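Local coordinates for protein fructose-bisphosphate aldolase (Thermus caldophilus, PDB 2FJK) that belongs to the class II fructose-bisphosphate aldolases, enzymes of the TIM-barrel clan, and holds 1,3-dihydroxyacetonephosphate in a pocket of its barrel, at residues L170-H178 with F188-I197; L207-V218 with A231-A242. All blocks are in the same frame, centred on the assembly; numbering follows the deposited sequence.

Overall arrangement
Contact 1 (170-178 with 188-197) and contact 2 (207-218 with 231-242) follow one another along the chain, each joining the end of a barrel strand to the start of a helix further on. Their centres lie about 14 Å apart, and they touch directly. The hydroxyl T176 OG1 is hydrogen-bonded to H208 O at 2.8 Å, linking the two loops that leave the strands, while H191 NE2 meets D238 OD1 at 2.5 Å and ties the two helices. L194 also packs against A242. Both contacts reach 1,3-dihydroxyacetonephosphate: contact 1 through H178, contact 2 through the run H208 to S211, so both loops contribute to one pocket, which D80, G179, K182, D253 and T254 help complete.

Contact 1. Residues L170-H178 with F188-I197; sequences LAVAIGTSH and FIDHPRLARI. With 13P (1,3-dihydroxyacetonephosphate), chain E.
I174 and D190 meet through their backbones, and the one hydrogen bond between the segments lies here: D190 N donates to I174 O over 2.7 Å, at an angle of 163° and tilted somewhat from the carbonyl plane. The same oxygen receives a CA-H...O contact from I189, and the bare CA of G175 makes a second one, 3.5 Å from F188 O. With no side chain on G175, the two backbones can run this close. D190 takes the N-cap position of the helix that follows, although the exact place of its capping oxygen is doubtful.

The apolar contacts centre on I174. Its CG1 lies between the backbone N and the carbonyl carbon (chi1 60°), and from there the extended chain carries CD1 across to the second segment. CD1 lies 3.6 Å from L194 CD2 and, on its way past I189, 3.8 Å from I189 CG2. V172 splits its two methyls between two helical residues: CG2 meets L194 CD1 at 3.9 Å, the side chains crossing at about a right angle, while CG1 slides past I197 CG2 at 4.2 Å. The other branch of I189 ends in CD1, beside T176 CG2.

Polar contact with the ligand is left to the far end of 170-178. H178 ND1 donates to O1 of 1,3-dihydroxyacetonephosphate at 3.0 Å, and K182, also bonded to the ligand, holds S177 O.

Short strand 171-172 is bonded on one flank to A131 and on the other to V206 of strand 205-207. Helix 191-200 packs against V172 of this strand and I174 just beyond it, with I197 leaning on helix 155-164, L194 reaching L205 and A242, and I189 touching helix 236-244.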
# COMPACT_ATOMS: atom_id res chain seq x y z
N LEU A 170 -1.16 2.86 30.35
CA LEU A 170 -1.93 3.42 31.47
C LEU A 170 -1.96 4.94 31.53
O LEU A 170 -0.97 5.59 31.85
CB LEU A 170 -1.43 2.90 32.83
CG LEU A 170 -2.13 3.60 34.02
CD1 LEU A 170 -3.62 3.30 33.96
CD2 LEU A 170 -1.55 3.16 35.35
N ALA A 171 -3.12 5.50 31.21
CA ALA A 171 -3.34 6.94 31.25
C ALA A 171 -3.82 7.25 32.67
O ALA A 171 -4.72 6.59 33.18
CB ALA A 171 -4.40 7.32 30.23
N VAL A 172 -3.21 8.24 33.32
CA VAL A 172 -3.60 8.56 34.68
C VAL A 172 -4.37 9.87 34.83
O VAL A 172 -4.22 10.79 34.03
CB VAL A 172 -2.37 8.61 35.62
CG1 VAL A 172 -1.63 7.28 35.54
CG2 VAL A 172 -1.45 9.76 35.23
N ALA A 173 -5.19 9.93 35.88
CA ALA A 173 -6.00 11.12 36.18
C ALA A 173 -5.37 11.87 37.35
O ALA A 173 -5.46 11.43 38.50
CB ALA A 173 -7.42 10.70 36.54
N ILE A 174 -4.75 13.01 37.07
CA ILE A 174 -4.10 13.77 38.13
C ILE A 174 -4.37 15.26 38.08
O ILE A 174 -3.58 16.05 38.60
CB ILE A 174 -2.59 13.57 38.10
CG1 ILE A 174 -2.02 14.03 36.74
CG2 ILE A 174 -2.27 12.11 38.35
CD1 ILE A 174 -0.52 13.88 36.62
N GLY A 175 -5.48 15.65 37.47
CA GLY A 175 -5.82 17.05 37.40
C GLY A 175 -6.01 17.65 36.02
O GLY A 175 -6.39 18.82 35.94
N THR A 176 -5.73 16.89 34.96
CA THR A 176 -5.90 17.40 33.59
C THR A 176 -7.29 17.06 33.05
O THR A 176 -7.99 16.21 33.60
CB THR A 176 -4.87 16.78 32.61
OG1 THR A 176 -5.13 15.38 32.49
CG2 THR A 176 -3.45 16.99 33.11
N SER A 177 -7.68 17.75 31.97
CA SER A 177 -8.98 17.52 31.34
C SER A 177 -8.95 18.14 29.94
O SER A 177 -8.19 19.09 29.70
CB SER A 177 -10.10 18.14 32.19
OG SER A 177 -10.11 19.56 32.10
N HIS A 178 -9.77 17.61 29.02
CA HIS A 178 -9.80 18.09 27.63
C HIS A 178 -10.42 19.48 27.46
O HIS A 178 -11.11 19.99 28.34
CB HIS A 178 -10.59 17.12 26.74
CG HIS A 178 -10.07 15.72 26.74
ND1 HIS A 178 -8.77 15.40 26.41
CD2 HIS A 178 -10.68 14.54 27.02
CE1 HIS A 178 -8.60 14.10 26.48
NE2 HIS A 178 -9.75 13.55 26.85
N PHE A 188 -4.65 22.80 39.09
CA PHE A 188 -3.86 21.96 39.97
C PHE A 188 -3.54 20.58 39.42
O PHE A 188 -4.42 19.85 38.97
CB PHE A 188 -4.56 21.79 41.32
CG PHE A 188 -3.81 20.90 42.28
CD1 PHE A 188 -2.60 21.31 42.83
CD2 PHE A 188 -4.31 19.65 42.60
CE1 PHE A 188 -1.89 20.48 43.69
CE2 PHE A 188 -3.61 18.81 43.47
CZ PHE A 188 -2.40 19.22 44.01
N ILE A 189 -2.27 20.21 39.49
CA ILE A 189 -1.84 18.90 39.04
C ILE A 189 -1.32 18.16 40.26
O ILE A 189 -0.40 18.63 40.93
CB ILE A 189 -0.71 19.00 38.00
CG1 ILE A 189 -1.11 19.95 36.87
CG2 ILE A 189 -0.38 17.61 37.46
CD1 ILE A 189 -2.44 19.64 36.23
N ASP A 190 -1.92 17.01 40.56
CA ASP A 190 -1.53 16.22 41.71
C ASP A 190 -0.22 15.49 41.45
O ASP A 190 -0.21 14.30 41.13
CB ASP A 190 -2.62 15.20 42.03
CG ASP A 190 -2.60 14.76 43.48
OD1 ASP A 190 -1.51 14.44 43.99
OD2 ASP A 190 -3.68 14.73 44.10
N HIS A 191 0.90 16.20 41.59
CA HIS A 191 2.21 15.61 41.35
C HIS A 191 2.57 14.49 42.31
O HIS A 191 3.15 13.48 41.90
CB HIS A 191 3.28 16.70 41.36
CG HIS A 191 3.23 17.60 40.17
ND1 HIS A 191 3.37 17.13 38.88
CD2 HIS A 191 3.08 18.94 40.06
CE1 HIS A 191 3.30 18.15 38.03
NE2 HIS A 191 3.13 19.26 38.73
N PRO A 192 2.25 14.64 43.61
CA PRO A 192 2.58 13.58 44.57
C PRO A 192 1.86 12.30 44.18
O PRO A 192 2.42 11.21 44.26
CB PRO A 192 2.07 14.15 45.89
CG PRO A 192 2.23 15.62 45.70
CD PRO A 192 1.70 15.82 44.30
N ARG A 193 0.61 12.46 43.76
CA ARG A 193 -0.21 11.33 43.34
C ARG A 193 0.45 10.63 42.16
O ARG A 193 0.52 9.41 42.11
CB ARG A 193 -1.60 11.83 42.94
CG ARG A 193 -2.60 10.74 42.73
CD ARG A 193 -3.95 11.29 42.34
NE ARG A 193 -5.00 10.38 42.78
CZ ARG A 193 -5.51 10.37 44.01
NH1 ARG A 193 -5.07 11.23 44.91
NH2 ARG A 193 -6.42 9.47 44.34
N LEU A 194 0.93 11.42 41.20
CA LEU A 194 1.59 10.87 40.03
C LEU A 194 2.82 10.09 40.50
O LEU A 194 3.08 8.97 40.04
CB LEU A 194 2.01 12.00 39.08
CG LEU A 194 2.75 11.62 37.79
CD1 LEU A 194 1.96 10.57 37.00
CD2 LEU A 194 2.94 12.88 36.96
N ALA A 195 3.56 10.68 41.44
CA ALA A 195 4.76 10.05 41.97
C ALA A 195 4.47 8.69 42.60
O ALA A 195 5.22 7.74 42.38
CB ALA A 195 5.42 10.98 43.00
N ARG A 196 3.39 8.59 43.37
CA ARG A 196 3.02 7.32 44.02
C ARG A 196 2.65 6.25 42.99
O ARG A 196 3.07 5.10 43.09
CB ARG A 196 1.83 7.50 44.95
CG ARG A 196 2.08 8.35 46.19
CD ARG A 196 0.84 8.33 47.07
NE ARG A 196 0.98 9.14 48.28
CZ ARG A 196 0.02 9.27 49.20
NH1 ARG A 196 -1.14 8.65 49.05
NH2 ARG A 196 0.24 10.02 50.27
N ILE A 197 1.85 6.65 42.01
CA ILE A 197 1.40 5.74 40.97
C ILE A 197 2.58 5.21 40.17
O ILE A 197 2.61 4.03 39.80
CB ILE A 197 0.39 6.46 40.04
CG1 ILE A 197 -0.73 7.07 40.89
CG2 ILE A 197 -0.22 5.48 39.04
CD1 ILE A 197 -1.59 8.07 40.17
P 13P E . -6.64 18.43 24.73
O1P 13P E . -8.11 18.97 24.38
O2P 13P E . -6.24 19.11 26.11
O3P 13P E . -5.64 18.89 23.62
O1 13P E . -6.69 16.83 24.83
C1 13P E . -5.55 16.08 24.41
C2 13P E . -5.80 14.67 24.88
O2 13P E . -6.10 14.48 26.06
C3 13P E . -5.70 13.49 23.92
O3 13P E . -6.09 12.29 24.56

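Contact 2. Residues L207-V218 with A231-A242; sequences LHGASAVPQELV and ASGIHPEDIKKA. With 13P (1,3-dihydroxyacetonephosphate), chain E.
V213 adopts left-handed helical backbone angles, and its chi1 of -158° sets CG1 opposite the backbone N, spreading the two methyls over the facing segment. CG1 comes to 3.5 Å from A231 CB, while CG2 rests on G233 CA, also at 3.5 Å. A231 CB also meets V218 CG2 at 3.4 Å, tighter than usual for two carbons, with both valine methyls on one side of it. In I234 it is CG1 that folds back beside the backbone N and reaches G209 O at 3.6 Å.

Further along, I239 CD1 rests on A210 CB and L207 CD2, 4.0 Å from each, and its side chain meets that of L207 at a slant.

Between these apolar patches the backbones bond directly and through water. I234 N donates to S211 O over 2.9 Å, close to straight at 158° and in the carbonyl plane. Two waters give hydrogens to I234 O; one also bridges to A210 O, the other to A212 O, so the waters join I234 O to both carbonyls across the contact.

On its other side the loop serves the ligand. S211 OG is 2.6 Å from O3P of 1,3-dihydroxyacetonephosphate and is also bonded to D255 N, while S211 N makes a weaker bond to O2P. The arrangement is that of a phosphate-binding loop in a TIM barrel: it follows strand 205-207 at its C-terminal end, with T254, at the start of helix 254-270 just past strand 247-252, bonded to the same ligand.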
# COMPACT_ATOMS: atom_id res chain seq x y z
N LEU A 207 -0.45 10.98 29.81
CA LEU A 207 -1.15 12.18 30.24
C LEU A 207 -2.00 12.80 29.13
O LEU A 207 -1.47 13.34 28.16
CB LEU A 207 -0.14 13.21 30.73
CG LEU A 207 -0.67 14.46 31.42
CD1 LEU A 207 -1.40 14.05 32.69
CD2 LEU A 207 0.48 15.40 31.75
N HIS A 208 -3.32 12.72 29.27
CA HIS A 208 -4.23 13.31 28.28
C HIS A 208 -4.67 14.69 28.73
O HIS A 208 -4.31 15.14 29.81
CB HIS A 208 -5.46 12.42 28.06
CG HIS A 208 -5.16 11.17 27.31
ND1 HIS A 208 -4.72 10.02 27.93
CD2 HIS A 208 -5.21 10.89 25.99
CE1 HIS A 208 -4.51 9.08 27.02
NE2 HIS A 208 -4.80 9.59 25.84
N GLY A 209 -5.45 15.35 27.87
CA GLY A 209 -5.93 16.69 28.18
C GLY A 209 -4.79 17.56 28.64
O GLY A 209 -4.93 18.33 29.59
N ALA A 210 -3.67 17.46 27.94
CA ALA A 210 -2.48 18.21 28.32
C ALA A 210 -2.14 19.44 27.51
O ALA A 210 -1.02 19.94 27.61
CB ALA A 210 -1.27 17.27 28.37
N SER A 211 -3.07 19.96 26.72
CA SER A 211 -2.78 21.16 25.95
C SER A 211 -2.39 22.32 26.87
O SER A 211 -2.79 22.38 28.03
CB SER A 211 -3.99 21.57 25.09
OG SER A 211 -3.98 20.92 23.84
N ALA A 212 -1.60 23.25 26.33
CA ALA A 212 -1.13 24.41 27.09
C ALA A 212 -2.06 25.60 26.88
O ALA A 212 -2.15 26.49 27.73
CB ALA A 212 0.31 24.77 26.66
N VAL A 213 -2.76 25.61 25.76
CA VAL A 213 -3.69 26.69 25.45
C VAL A 213 -3.03 28.04 25.75
O VAL A 213 -3.56 28.84 26.52
CB VAL A 213 -4.98 26.54 26.28
CG1 VAL A 213 -6.12 27.29 25.61
CG2 VAL A 213 -5.32 25.05 26.45
N PRO A 214 -1.86 28.31 25.13
CA PRO A 214 -1.10 29.55 25.32
C PRO A 214 -1.91 30.82 25.12
O PRO A 214 -2.70 30.93 24.18
CB PRO A 214 0.04 29.41 24.30
CG PRO A 214 -0.55 28.53 23.24
CD PRO A 214 -1.27 27.49 24.06
N GLN A 215 -1.70 31.77 26.03
CA GLN A 215 -2.41 33.04 26.01
C GLN A 215 -2.28 33.76 24.67
O GLN A 215 -3.27 34.21 24.10
CB GLN A 215 -1.91 33.94 27.15
CG GLN A 215 -2.69 35.24 27.32
CD GLN A 215 -4.20 35.02 27.43
OE1 GLN A 215 -4.67 34.16 28.16
NE2 GLN A 215 -4.96 35.83 26.69
N GLU A 216 -1.05 33.87 24.18
CA GLU A 216 -0.81 34.53 22.91
C GLU A 216 -1.68 33.91 21.82
O GLU A 216 -2.24 34.62 20.98
CB GLU A 216 0.68 34.45 22.52
CG GLU A 216 1.46 33.31 23.17
CD GLU A 216 1.71 33.52 24.66
OE1 GLU A 216 2.30 34.57 25.02
OE2 GLU A 216 1.32 32.65 25.47
N LEU A 217 -1.81 32.59 21.84
CA LEU A 217 -2.62 31.88 20.86
C LEU A 217 -4.08 32.29 21.05
O LEU A 217 -4.78 32.63 20.09
CB LEU A 217 -2.47 30.36 21.03
CG LEU A 217 -3.40 29.44 20.22
CD1 LEU A 217 -3.49 29.90 18.77
CD2 LEU A 217 -2.90 28.01 20.30
N VAL A 218 -4.53 32.26 22.30
CA VAL A 218 -5.90 32.66 22.61
C VAL A 218 -6.16 34.04 22.01
O VAL A 218 -7.13 34.24 21.29
CB VAL A 218 -6.13 32.72 24.13
CG1 VAL A 218 -7.53 33.24 24.44
CG2 VAL A 218 -5.93 31.34 24.75
N ALA A 231 -9.60 30.93 28.39
CA ALA A 231 -8.88 29.72 28.05
C ALA A 231 -7.78 29.54 29.08
O ALA A 231 -7.10 30.50 29.45
CB ALA A 231 -8.28 29.84 26.66
N SER A 232 -7.62 28.32 29.55
CA SER A 232 -6.61 28.00 30.55
C SER A 232 -6.12 26.58 30.28
O SER A 232 -6.91 25.64 30.26
CB SER A 232 -7.21 28.12 31.95
OG SER A 232 -6.25 27.81 32.96
N GLY A 233 -4.82 26.43 30.06
CA GLY A 233 -4.29 25.11 29.79
C GLY A 233 -3.36 24.66 30.89
O GLY A 233 -3.19 25.37 31.88
N ILE A 234 -2.76 23.48 30.72
CA ILE A 234 -1.84 22.94 31.72
C ILE A 234 -0.51 23.69 31.63
O ILE A 234 0.03 23.89 30.54
CB ILE A 234 -1.58 21.44 31.51
CG1 ILE A 234 -2.91 20.67 31.47
CG2 ILE A 234 -0.70 20.91 32.63
CD1 ILE A 234 -3.77 20.83 32.68
N HIS A 235 -0.01 24.11 32.79
CA HIS A 235 1.24 24.85 32.87
C HIS A 235 2.44 24.03 32.40
O HIS A 235 2.59 22.87 32.77
CB HIS A 235 1.48 25.31 34.30
CG HIS A 235 2.58 26.31 34.43
ND1 HIS A 235 2.42 27.64 34.12
CD2 HIS A 235 3.88 26.17 34.80
CE1 HIS A 235 3.56 28.28 34.28
NE2 HIS A 235 4.47 27.40 34.70
N PRO A 236 3.31 24.64 31.58
CA PRO A 236 4.50 23.96 31.05
C PRO A 236 5.35 23.29 32.14
O PRO A 236 5.82 22.16 31.97
CB PRO A 236 5.26 25.09 30.35
CG PRO A 236 4.16 25.96 29.85
CD PRO A 236 3.20 26.00 31.03
N GLU A 237 5.55 23.98 33.25
CA GLU A 237 6.35 23.42 34.34
C GLU A 237 5.72 22.14 34.89
O GLU A 237 6.43 21.20 35.24
CB GLU A 237 6.55 24.46 35.44
CG GLU A 237 7.35 25.69 34.98
CD GLU A 237 8.71 25.33 34.40
OE1 GLU A 237 9.47 24.60 35.08
OE2 GLU A 237 9.04 25.79 33.28
N ASP A 238 4.39 22.11 34.96
CA ASP A 238 3.71 20.92 35.45
C ASP A 238 3.93 19.79 34.47
O ASP A 238 4.03 18.62 34.86
CB ASP A 238 2.22 21.18 35.63
CG ASP A 238 1.92 21.95 36.90
OD1 ASP A 238 2.47 21.56 37.95
OD2 ASP A 238 1.15 22.93 36.85
N ILE A 239 4.02 20.13 33.19
CA ILE A 239 4.28 19.11 32.18
C ILE A 239 5.70 18.54 32.41
O ILE A 239 5.91 17.33 32.34
CB ILE A 239 4.18 19.70 30.75
CG1 ILE A 239 2.72 20.07 30.44
CG2 ILE A 239 4.72 18.69 29.71
CD1 ILE A 239 1.78 18.87 30.32
N LYS A 240 6.65 19.41 32.70
CA LYS A 240 8.03 18.97 32.92
C LYS A 240 8.18 18.05 34.12
O LYS A 240 8.80 16.99 34.03
CB LYS A 240 8.95 20.19 33.09
CG LYS A 240 9.25 20.93 31.81
CD LYS A 240 10.11 22.15 32.09
CE LYS A 240 10.46 22.89 30.82
NZ LYS A 240 11.25 24.12 31.11
N LYS A 241 7.63 18.46 35.26
CA LYS A 241 7.72 17.66 36.47
C LYS A 241 7.02 16.33 36.24
O LYS A 241 7.57 15.26 36.54
CB LYS A 241 7.06 18.40 37.63
CG LYS A 241 7.27 17.77 39.00
CD LYS A 241 6.69 18.68 40.07
CE LYS A 241 6.96 18.17 41.48
NZ LYS A 241 6.48 19.13 42.51
N ALA A 242 5.81 16.39 35.70
CA ALA A 242 5.04 15.17 35.43
C ALA A 242 5.87 14.22 34.58
O ALA A 242 5.87 13.01 34.82
CB ALA A 242 3.73 15.52 34.73
P 13P E . -6.64 18.43 24.73
O1P 13P E . -8.11 18.97 24.38
O2P 13P E . -6.24 19.11 26.11
O3P 13P E . -5.64 18.89 23.62
O1 13P E . -6.69 16.83 24.83
C1 13P E . -5.55 16.08 24.41
C2 13P E . -5.80 14.67 24.88
O2 13P E . -6.10 14.48 26.06
C3 13P E . -5.70 13.49 23.92
O3 13P E . -6.09 12.29 24.56
O HOH W 1 0.88 21.58 28.47
O HOH W 2 -0.37 26.44 29.73